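Local coordinates for protein histone-lysine N-methyltransferase, H3 lysine-9 specific SUVH6 (Arabidopsis thaliana, PDB 6A5K) that transfers methyl groups from S-adenosylmethionine to a lysine of histone H3 and, through its SRA domain, probably recognises non-CG DNA methylation, at residues W365-L370 and R451-S456; E381-L386 and K446-R451. The protein carries 1 engineered substitution. One frame throughout, in Å; residues are numbered along the deposited sequence.

Contact 1: residues W365-L370 and R451-S456. With SAM (S-adenosylmethionine), chain F.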
loop_
_atom_site.group_PDB
_atom_site.type_symbol
_atom_site.label_atom_id
_atom_site.label_comp_id
_atom_site.label_asym_id
_atom_site.label_seq_id
_atom_site.Cartn_x
_atom_site.Cartn_y
_atom_site.Cartn_z
ATOM N N TRP A 365 -15.274 13.974 4.036
ATOM C CA TRP A 365 -14.987 13.124 2.890
ATOM C C TRP A 365 -13.522 12.691 2.886
ATOM O O TRP A 365 -12.639 13.465 3.256
ATOM C CB TRP A 365 -15.331 13.848 1.586
ATOM C CG TRP A 365 -16.797 14.148 1.455
ATOM C CD1 TRP A 365 -17.460 15.230 1.950
ATOM C CD2 TRP A 365 -17.779 13.337 0.797
ATOM N NE1 TRP A 365 -18.800 15.146 1.636
ATOM C CE2 TRP A 365 -19.019 13.996 0.930
ATOM C CE3 TRP A 365 -17.727 12.120 0.112
ATOM C CZ2 TRP A 365 -20.198 13.477 0.395
ATOM C CZ3 TRP A 365 -18.902 11.608 -0.419
ATOM C CH2 TRP A 365 -20.120 12.286 -0.273
ATOM N N GLY A 366 -13.284 11.448 2.475
ATOM C CA GLY A 366 -11.944 10.914 2.297
ATOM C C GLY A 366 -11.815 10.167 0.979
ATOM O O GLY A 366 -12.748 10.156 0.170
ATOM N N VAL A 367 -10.666 9.523 0.774
ATOM C CA VAL A 367 -10.366 8.842 -0.487
ATOM C C VAL A 367 -10.047 7.373 -0.254
ATOM O O VAL A 367 -9.322 7.041 0.678
ATOM C CB VAL A 367 -9.164 9.503 -1.222
ATOM C CG1 VAL A 367 -8.834 8.744 -2.505
ATOM C CG2 VAL A 367 -9.446 10.973 -1.531
ATOM N N ARG A 368 -10.602 6.494 -1.084
ATOM C CA ARG A 368 -10.196 5.089 -1.061
ATOM C C ARG A 368 -10.124 4.532 -2.479
ATOM O O ARG A 368 -10.532 5.193 -3.442
ATOM C CB ARG A 368 -11.158 4.244 -0.205
ATOM C CG ARG A 368 -12.590 4.190 -0.757
ATOM C CD ARG A 368 -13.552 3.526 0.240
ATOM N NE ARG A 368 -14.942 3.608 -0.212
ATOM C CZ ARG A 368 -15.989 3.465 0.591
ATOM N NH1 ARG A 368 -15.804 3.233 1.886
ATOM N NH2 ARG A 368 -17.221 3.556 0.102
ATOM N N CYS A 369 -9.606 3.315 -2.600
ATOM C CA CYS A 369 -9.458 2.655 -3.895
ATOM C C CYS A 369 -10.309 1.388 -3.959
ATOM O O CYS A 369 -10.420 0.665 -2.970
ATOM C CB CYS A 369 -7.988 2.323 -4.151
ATOM S SG CYS A 369 -7.656 1.570 -5.755
ATOM N N LEU A 370 -10.911 1.124 -5.117
ATOM C CA LEU A 370 -11.785 -0.041 -5.266
ATOM C C LEU A 370 -11.010 -1.355 -5.308
ATOM O O LEU A 370 -11.586 -2.421 -5.122
ATOM C CB LEU A 370 -12.649 0.084 -6.522
ATOM C CG LEU A 370 -13.780 1.114 -6.493
ATOM C CD1 LEU A 370 -14.584 1.066 -7.789
ATOM C CD2 LEU A 370 -14.686 0.876 -5.297
ATOM N N ARG A 451 -7.282 16.683 -3.028
ATOM C CA ARG A 451 -7.773 17.591 -1.993
ATOM C C ARG A 451 -8.575 16.841 -0.919
ATOM O O ARG A 451 -8.801 17.364 0.162
ATOM C CB ARG A 451 -8.641 18.713 -2.604
ATOM C CG ARG A 451 -10.051 18.262 -2.992
ATOM C CD ARG A 451 -10.745 19.231 -3.962
ATOM N NE ARG A 451 -11.018 20.545 -3.377
ATOM C CZ ARG A 451 -12.005 20.795 -2.519
ATOM N NH1 ARG A 451 -12.802 19.815 -2.114
ATOM N NH2 ARG A 451 -12.182 22.020 -2.044
ATOM N N PHE A 452 -9.004 15.618 -1.212
ATOM C CA PHE A 452 -9.886 14.899 -0.288
ATOM C C PHE A 452 -9.160 13.894 0.604
ATOM O O PHE A 452 -9.775 13.300 1.490
ATOM C CB PHE A 452 -10.991 14.179 -1.064
ATOM C CG PHE A 452 -12.043 15.094 -1.611
ATOM C CD1 PHE A 452 -12.173 15.285 -2.977
ATOM C CD2 PHE A 452 -12.912 15.758 -0.758
ATOM C CE1 PHE A 452 -13.149 16.129 -3.487
ATOM C CE2 PHE A 452 -13.894 16.603 -1.260
ATOM C CZ PHE A 452 -14.011 16.788 -2.624
ATOM N N ILE A 453 -7.861 13.699 0.385
ATOM C CA ILE A 453 -7.097 12.737 1.196
ATOM C C ILE A 453 -6.884 13.275 2.615
ATOM O O ILE A 453 -6.337 14.367 2.806
ATOM C CB ILE A 453 -5.727 12.406 0.560
ATOM C CG1 ILE A 453 -5.915 11.863 -0.860
ATOM C CG2 ILE A 453 -4.957 11.392 1.421
ATOM C CD1 ILE A 453 -4.612 11.735 -1.638
ATOM N N ASN A 454 -7.344 12.514 3.605
ATOM C CA ASN A 454 -7.283 12.939 5.000
ATOM C C ASN A 454 -5.924 12.695 5.649
ATOM O O ASN A 454 -5.076 12.014 5.093
ATOM C CB ASN A 454 -8.383 12.234 5.807
ATOM C CG ASN A 454 -9.760 12.829 5.551
ATOM O OD1 ASN A 454 -9.890 14.033 5.339
ATOM N ND2 ASN A 454 -10.790 11.989 5.562
ATOM N N HIS A 455 -5.727 13.263 6.830
ATOM C CA HIS A 455 -4.505 13.033 7.589
ATOM C C HIS A 455 -4.589 11.769 8.441
ATOM O O HIS A 455 -5.650 11.445 8.986
ATOM C CB HIS A 455 -4.203 14.219 8.508
ATOM C CG HIS A 455 -3.239 13.883 9.606
ATOM N ND1 HIS A 455 -1.872 13.923 9.428
ATOM C CD2 HIS A 455 -3.442 13.457 10.878
ATOM C CE1 HIS A 455 -1.272 13.560 10.550
ATOM N NE2 HIS A 455 -2.200 13.270 11.445
ATOM N N SER A 456 -3.464 11.076 8.578
ATOM C CA SER A 456 -3.347 10.042 9.602
ATOM C C SER A 456 -1.979 10.078 10.283
ATOM O O SER A 456 -0.959 10.388 9.651
ATOM C CB SER A 456 -3.585 8.655 9.008
ATOM O OG SER A 456 -3.453 7.655 10.012
HETATM N N SAM F . -12.224 15.668 4.890
HETATM C CA SAM F . -12.067 16.726 3.876
HETATM C C SAM F . -13.364 17.060 3.137
HETATM O O SAM F . -13.355 17.832 2.168
HETATM O OXT SAM F . -14.439 16.562 3.482
HETATM C CB SAM F . -10.982 16.346 2.869
HETATM C CG SAM F . -9.590 16.591 3.436
HETATM S SD SAM F . -9.368 18.377 3.619
HETATM C CE SAM F . -7.878 18.561 2.647
HETATM C "C5'" SAM F . -8.637 18.595 5.249
HETATM C "C4'" SAM F . -9.713 18.673 6.314
HETATM O "O4'" SAM F . -10.234 17.375 6.567
HETATM C "C3'" SAM F . -9.148 19.178 7.627
HETATM O "O3'" SAM F . -9.218 20.583 7.705
HETATM C "C2'" SAM F . -10.068 18.516 8.620
HETATM O "O2'" SAM F . -11.264 19.261 8.668
HETATM C "C1'" SAM F . -10.392 17.195 7.958
HETATM N N9 SAM F . -9.449 16.157 8.424
HETATM C C8 SAM F . -8.519 15.480 7.680
HETATM N N7 SAM F . -7.855 14.616 8.492
HETATM C C5 SAM F . -8.341 14.747 9.750
HETATM C C6 SAM F . -8.036 14.124 10.955
HETATM N N6 SAM F . -7.085 13.190 11.026
HETATM N N1 SAM F . -8.713 14.493 12.096
HETATM C C2 SAM F . -9.703 15.455 12.041
HETATM N N3 SAM F . -10.011 16.065 10.840
HETATM C C4 SAM F . -9.348 15.713 9.714
HETATM O O HOH W 1 -8.789 9.977 2.887
#
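Val367 lays its CG2 methyl against CB of Phe452 at 3.6 Å and against CG1 of Ile453. That branch stands anti to the carbonyl carbon, which brings it to the end of the 3-10 turn; the short valine crosses Phe452 at about a right angle. The phenylalanine ring continues the apolar surface to Trp365, meeting its CB obliquely. Next to Trp365, Gly366 brings its CA to 3.3 Å from Phe452 O in a CA-H...O contact, and a beta carbon would press on Asn454 ND2. One water accepts hydrogen bonds from the backbone N of both Val367 and Asn454.

The S-adenosylmethionine tail is read by polar atoms. Trp365 N donates to OXT of the ligand carboxylate at 2.8 Å, and the ligand's amino N donates to Trp365 O and, at 2.9 Å, to Asn454 OD1. The asparagine amide suits this place because OD1 accepts from the ligand while ND2, the other branch, donates weakly to Trp365 O at 3.3 Å and more firmly to Glu491 OE2. An alanine here would probably leave the ligand's amino group one acceptor short and Glu491 without its amide donor. His455 pairs with the adenine through its backbone, N donating to N7 and O accepting from N6, while its ring meets N6 at the edge. Strand 365-369 runs between strands 355-359 and 491-494, with 454-455 at the sheet edge beyond 491-494.

Contact 2: residues E381-L386 and K446-R451. With SAM (S-adenosylmethionine), chain F.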
loop_
_atom_site.group_PDB
_atom_site.type_symbol
_atom_site.label_atom_id
_atom_site.label_comp_id
_atom_site.label_asym_id
_atom_site.label_seq_id
_atom_site.Cartn_x
_atom_site.Cartn_y
_atom_site.Cartn_z
ATOM N N GLU A 381 -1.628 12.980 -7.959
ATOM C CA GLU A 381 -0.953 14.239 -7.658
ATOM C C GLU A 381 -1.821 15.091 -6.743
ATOM O O GLU A 381 -3.039 14.933 -6.727
ATOM C CB GLU A 381 -0.645 15.001 -8.957
ATOM C CG GLU A 381 0.152 16.291 -8.778
ATOM C CD GLU A 381 0.687 16.844 -10.092
ATOM O OE1 GLU A 381 0.387 16.264 -11.155
ATOM O OE2 GLU A 381 1.409 17.862 -10.062
ATOM N N TYR A 382 -1.204 15.988 -5.976
ATOM C CA TYR A 382 -1.968 17.055 -5.340
ATOM C C TYR A 382 -2.060 18.213 -6.320
ATOM O O TYR A 382 -1.106 18.970 -6.491
ATOM C CB TYR A 382 -1.333 17.510 -4.020
ATOM C CG TYR A 382 -2.291 18.317 -3.169
ATOM C CD1 TYR A 382 -2.464 19.681 -3.380
ATOM C CD2 TYR A 382 -3.027 17.711 -2.161
ATOM C CE1 TYR A 382 -3.352 20.418 -2.611
ATOM C CE2 TYR A 382 -3.915 18.439 -1.389
ATOM C CZ TYR A 382 -4.072 19.793 -1.619
ATOM O OH TYR A 382 -4.954 20.516 -0.850
ATOM N N VAL A 383 -3.204 18.339 -6.981
ATOM C CA VAL A 383 -3.367 19.364 -8.007
ATOM C C VAL A 383 -4.194 20.534 -7.489
ATOM O O VAL A 383 -5.201 20.339 -6.806
ATOM C CB VAL A 383 -4.021 18.777 -9.280
ATOM C CG1 VAL A 383 -4.363 19.880 -10.280
ATOM C CG2 VAL A 383 -3.101 17.748 -9.920
ATOM N N GLY A 384 -3.756 21.748 -7.819
ATOM C CA GLY A 384 -4.459 22.964 -7.455
ATOM C C GLY A 384 -3.746 24.154 -8.074
ATOM O O GLY A 384 -3.000 23.995 -9.039
ATOM N N GLU A 385 -3.963 25.344 -7.523
ATOM C CA GLU A 385 -3.268 26.537 -8.004
ATOM C C GLU A 385 -1.969 26.729 -7.231
ATOM O O GLU A 385 -1.987 26.761 -6.001
ATOM C CB GLU A 385 -4.134 27.793 -7.859
ATOM C CG GLU A 385 -5.620 27.610 -8.112
ATOM C CD GLU A 385 -6.403 28.903 -7.895
ATOM O OE1 GLU A 385 -5.923 29.976 -8.325
ATOM O OE2 GLU A 385 -7.493 28.850 -7.285
ATOM N N LEU A 386 -0.852 26.854 -7.946
ATOM C CA LEU A 386 0.431 27.193 -7.328
ATOM C C LEU A 386 0.434 28.648 -6.876
ATOM O O LEU A 386 0.182 29.545 -7.675
ATOM C CB LEU A 386 1.599 26.970 -8.298
ATOM C CG LEU A 386 2.346 25.636 -8.347
ATOM C CD1 LEU A 386 2.676 25.148 -6.943
ATOM C CD2 LEU A 386 1.575 24.585 -9.137
ATOM N N LYS A 446 -10.118 25.231 -6.993
ATOM C CA LYS A 446 -9.795 24.388 -8.136
ATOM C C LYS A 446 -8.789 23.325 -7.713
ATOM O O LYS A 446 -7.706 23.656 -7.238
ATOM C CB LYS A 446 -9.228 25.233 -9.280
ATOM C CG LYS A 446 -10.089 26.432 -9.645
ATOM C CD LYS A 446 -9.494 27.224 -10.797
ATOM C CE LYS A 446 -10.030 28.645 -10.832
ATOM N NZ LYS A 446 -9.693 29.397 -9.588
ATOM N N GLY A 447 -9.144 22.054 -7.877
ATOM C CA GLY A 447 -8.244 20.975 -7.507
ATOM C C GLY A 447 -8.722 19.627 -7.997
ATOM O O GLY A 447 -9.798 19.524 -8.599
ATOM N N ASN A 448 -7.918 18.592 -7.756
ATOM C CA ASN A 448 -8.307 17.232 -8.107
ATOM C C ASN A 448 -8.630 16.414 -6.858
ATOM O O ASN A 448 -8.797 16.968 -5.771
ATOM C CB ASN A 448 -7.212 16.541 -8.929
ATOM C CG ASN A 448 -6.002 16.146 -8.099
ATOM O OD1 ASN A 448 -5.747 16.704 -7.029
ATOM N ND2 ASN A 448 -5.245 15.174 -8.596
ATOM N N VAL A 449 -8.706 15.100 -7.020
ATOM C CA VAL A 449 -9.115 14.200 -5.940
ATOM C C VAL A 449 -8.174 14.288 -4.725
ATOM O O VAL A 449 -8.570 13.996 -3.587
ATOM C CB VAL A 449 -9.192 12.740 -6.447
ATOM C CG1 VAL A 449 -7.798 12.217 -6.828
ATOM C CG2 VAL A 449 -9.855 11.828 -5.406
ATOM N N GLY A 450 -6.939 14.716 -4.963
ATOM C CA GLY A 450 -5.956 14.834 -3.901
ATOM C C GLY A 450 -6.410 15.710 -2.746
ATOM O O GLY A 450 -5.991 15.493 -1.606
ATOM N N ARG A 451 -7.282 16.683 -3.028
ATOM C CA ARG A 451 -7.773 17.591 -1.993
ATOM C C ARG A 451 -8.575 16.841 -0.919
ATOM O O ARG A 451 -8.801 17.364 0.162
ATOM C CB ARG A 451 -8.641 18.713 -2.604
ATOM C CG ARG A 451 -10.051 18.262 -2.992
ATOM C CD ARG A 451 -10.745 19.231 -3.962
ATOM N NE ARG A 451 -11.018 20.545 -3.377
ATOM C CZ ARG A 451 -12.005 20.795 -2.519
ATOM N NH1 ARG A 451 -12.802 19.815 -2.114
ATOM N NH2 ARG A 451 -12.182 22.020 -2.044
HETATM N N SAM F . -12.224 15.668 4.890
HETATM C CA SAM F . -12.067 16.726 3.876
HETATM C C SAM F . -13.364 17.060 3.137
HETATM O O SAM F . -13.355 17.832 2.168
HETATM O OXT SAM F . -14.439 16.562 3.482
HETATM C CB SAM F . -10.982 16.346 2.869
HETATM C CG SAM F . -9.590 16.591 3.436
HETATM S SD SAM F . -9.368 18.377 3.619
HETATM C CE SAM F . -7.878 18.561 2.647
HETATM C "C5'" SAM F . -8.637 18.595 5.249
HETATM C "C4'" SAM F . -9.713 18.673 6.314
HETATM O "O4'" SAM F . -10.234 17.375 6.567
HETATM C "C3'" SAM F . -9.148 19.178 7.627
HETATM O "O3'" SAM F . -9.218 20.583 7.705
HETATM C "C2'" SAM F . -10.068 18.516 8.620
HETATM O "O2'" SAM F . -11.264 19.261 8.668
HETATM C "C1'" SAM F . -10.392 17.195 7.958
HETATM N N9 SAM F . -9.449 16.157 8.424
HETATM C C8 SAM F . -8.519 15.480 7.680
HETATM N N7 SAM F . -7.855 14.616 8.492
HETATM C C5 SAM F . -8.341 14.747 9.750
HETATM C C6 SAM F . -8.036 14.124 10.955
HETATM N N6 SAM F . -7.085 13.190 11.026
HETATM N N1 SAM F . -8.713 14.493 12.096
HETATM C C2 SAM F . -9.703 15.455 12.041
HETATM N N3 SAM F . -10.011 16.065 10.840
HETATM C C4 SAM F . -9.348 15.713 9.714
HETATM O O HOH W 2 -7.812 26.633 -5.734
#
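Asn448 pushes its amide against the backbone of residues 381-383 and pairs with it much as a peptide group would. Its ND2 donates to Glu381 O at 2.9 Å, in a fairly straight bond (156°) that lies in the amide plane but comes from above the carbonyl plane. Val383 N returns a bond to OD1 at 3.0 Å, standing 55° out of that carbonyl's plane. The same oxygen takes a weak bond from Gly450 N, which closes an Asx turn. CG sits between the backbone N and the carbonyl carbon (chi1 74°), a setting that lets one amide serve both segments. Val383 packs across it at about a right angle, CB to Asn448 CG 3.5 Å, which probably helps to keep solvent from the bonds.

Glycines permit this closeness. A beta carbon on Gly450 would clash with Glu381 O, and one on Gly447 would crowd Val383 O; in the facing segment 381-386, Gly384 CA makes a CA-H...O contact of 3.3 Å with Lys446 O. Tyr382 turns its ring back, CE2 3.6 Å from Gly450 O, while its hydroxyl bonds weakly to Tyr401 O.

Toward the start of its segment Lys446, bent at its last torsion, reaches Glu385 in a salt bridge whose hydrogen bond is weak, NZ to OE2 3.2 Å, and a water links OE2 to Lys446 N. Farther in, Arg451 is held by Ala443 O and by cation-pi contacts with Tyr401 and Phe270. Its carbonyl O lies only 2.9 Å from the donor methyl CE of S-adenosylmethionine, consistent with a CH...O contact. The run from Gly447 through Arg451 into Phe452, Ile453, Asn454 and His455 is the GNxxRFINH signature of SET-domain methyltransferases, here anchored beside the methyl donor.

Following the chain from the N terminus, 365-370 comes first of the four segments, then 381-386, and then an excursion through strands 402-406 and 436-442 before the return at 446-451, where contact 2 closes a loop of 59 residues. The chain continues through Arg451, shared by both contacts, into 451-456, and contact 1 closes a larger loop of 80 residues, so the first loop lies wholly within the second. Val367 CG2 packs 3.8 Å from Val449 O between them. Together they tie the six-stranded sheet holding 365-369 to the region around strands 378-381 and 385-388, with S-adenosylmethionine touching both contacts within one SET domain.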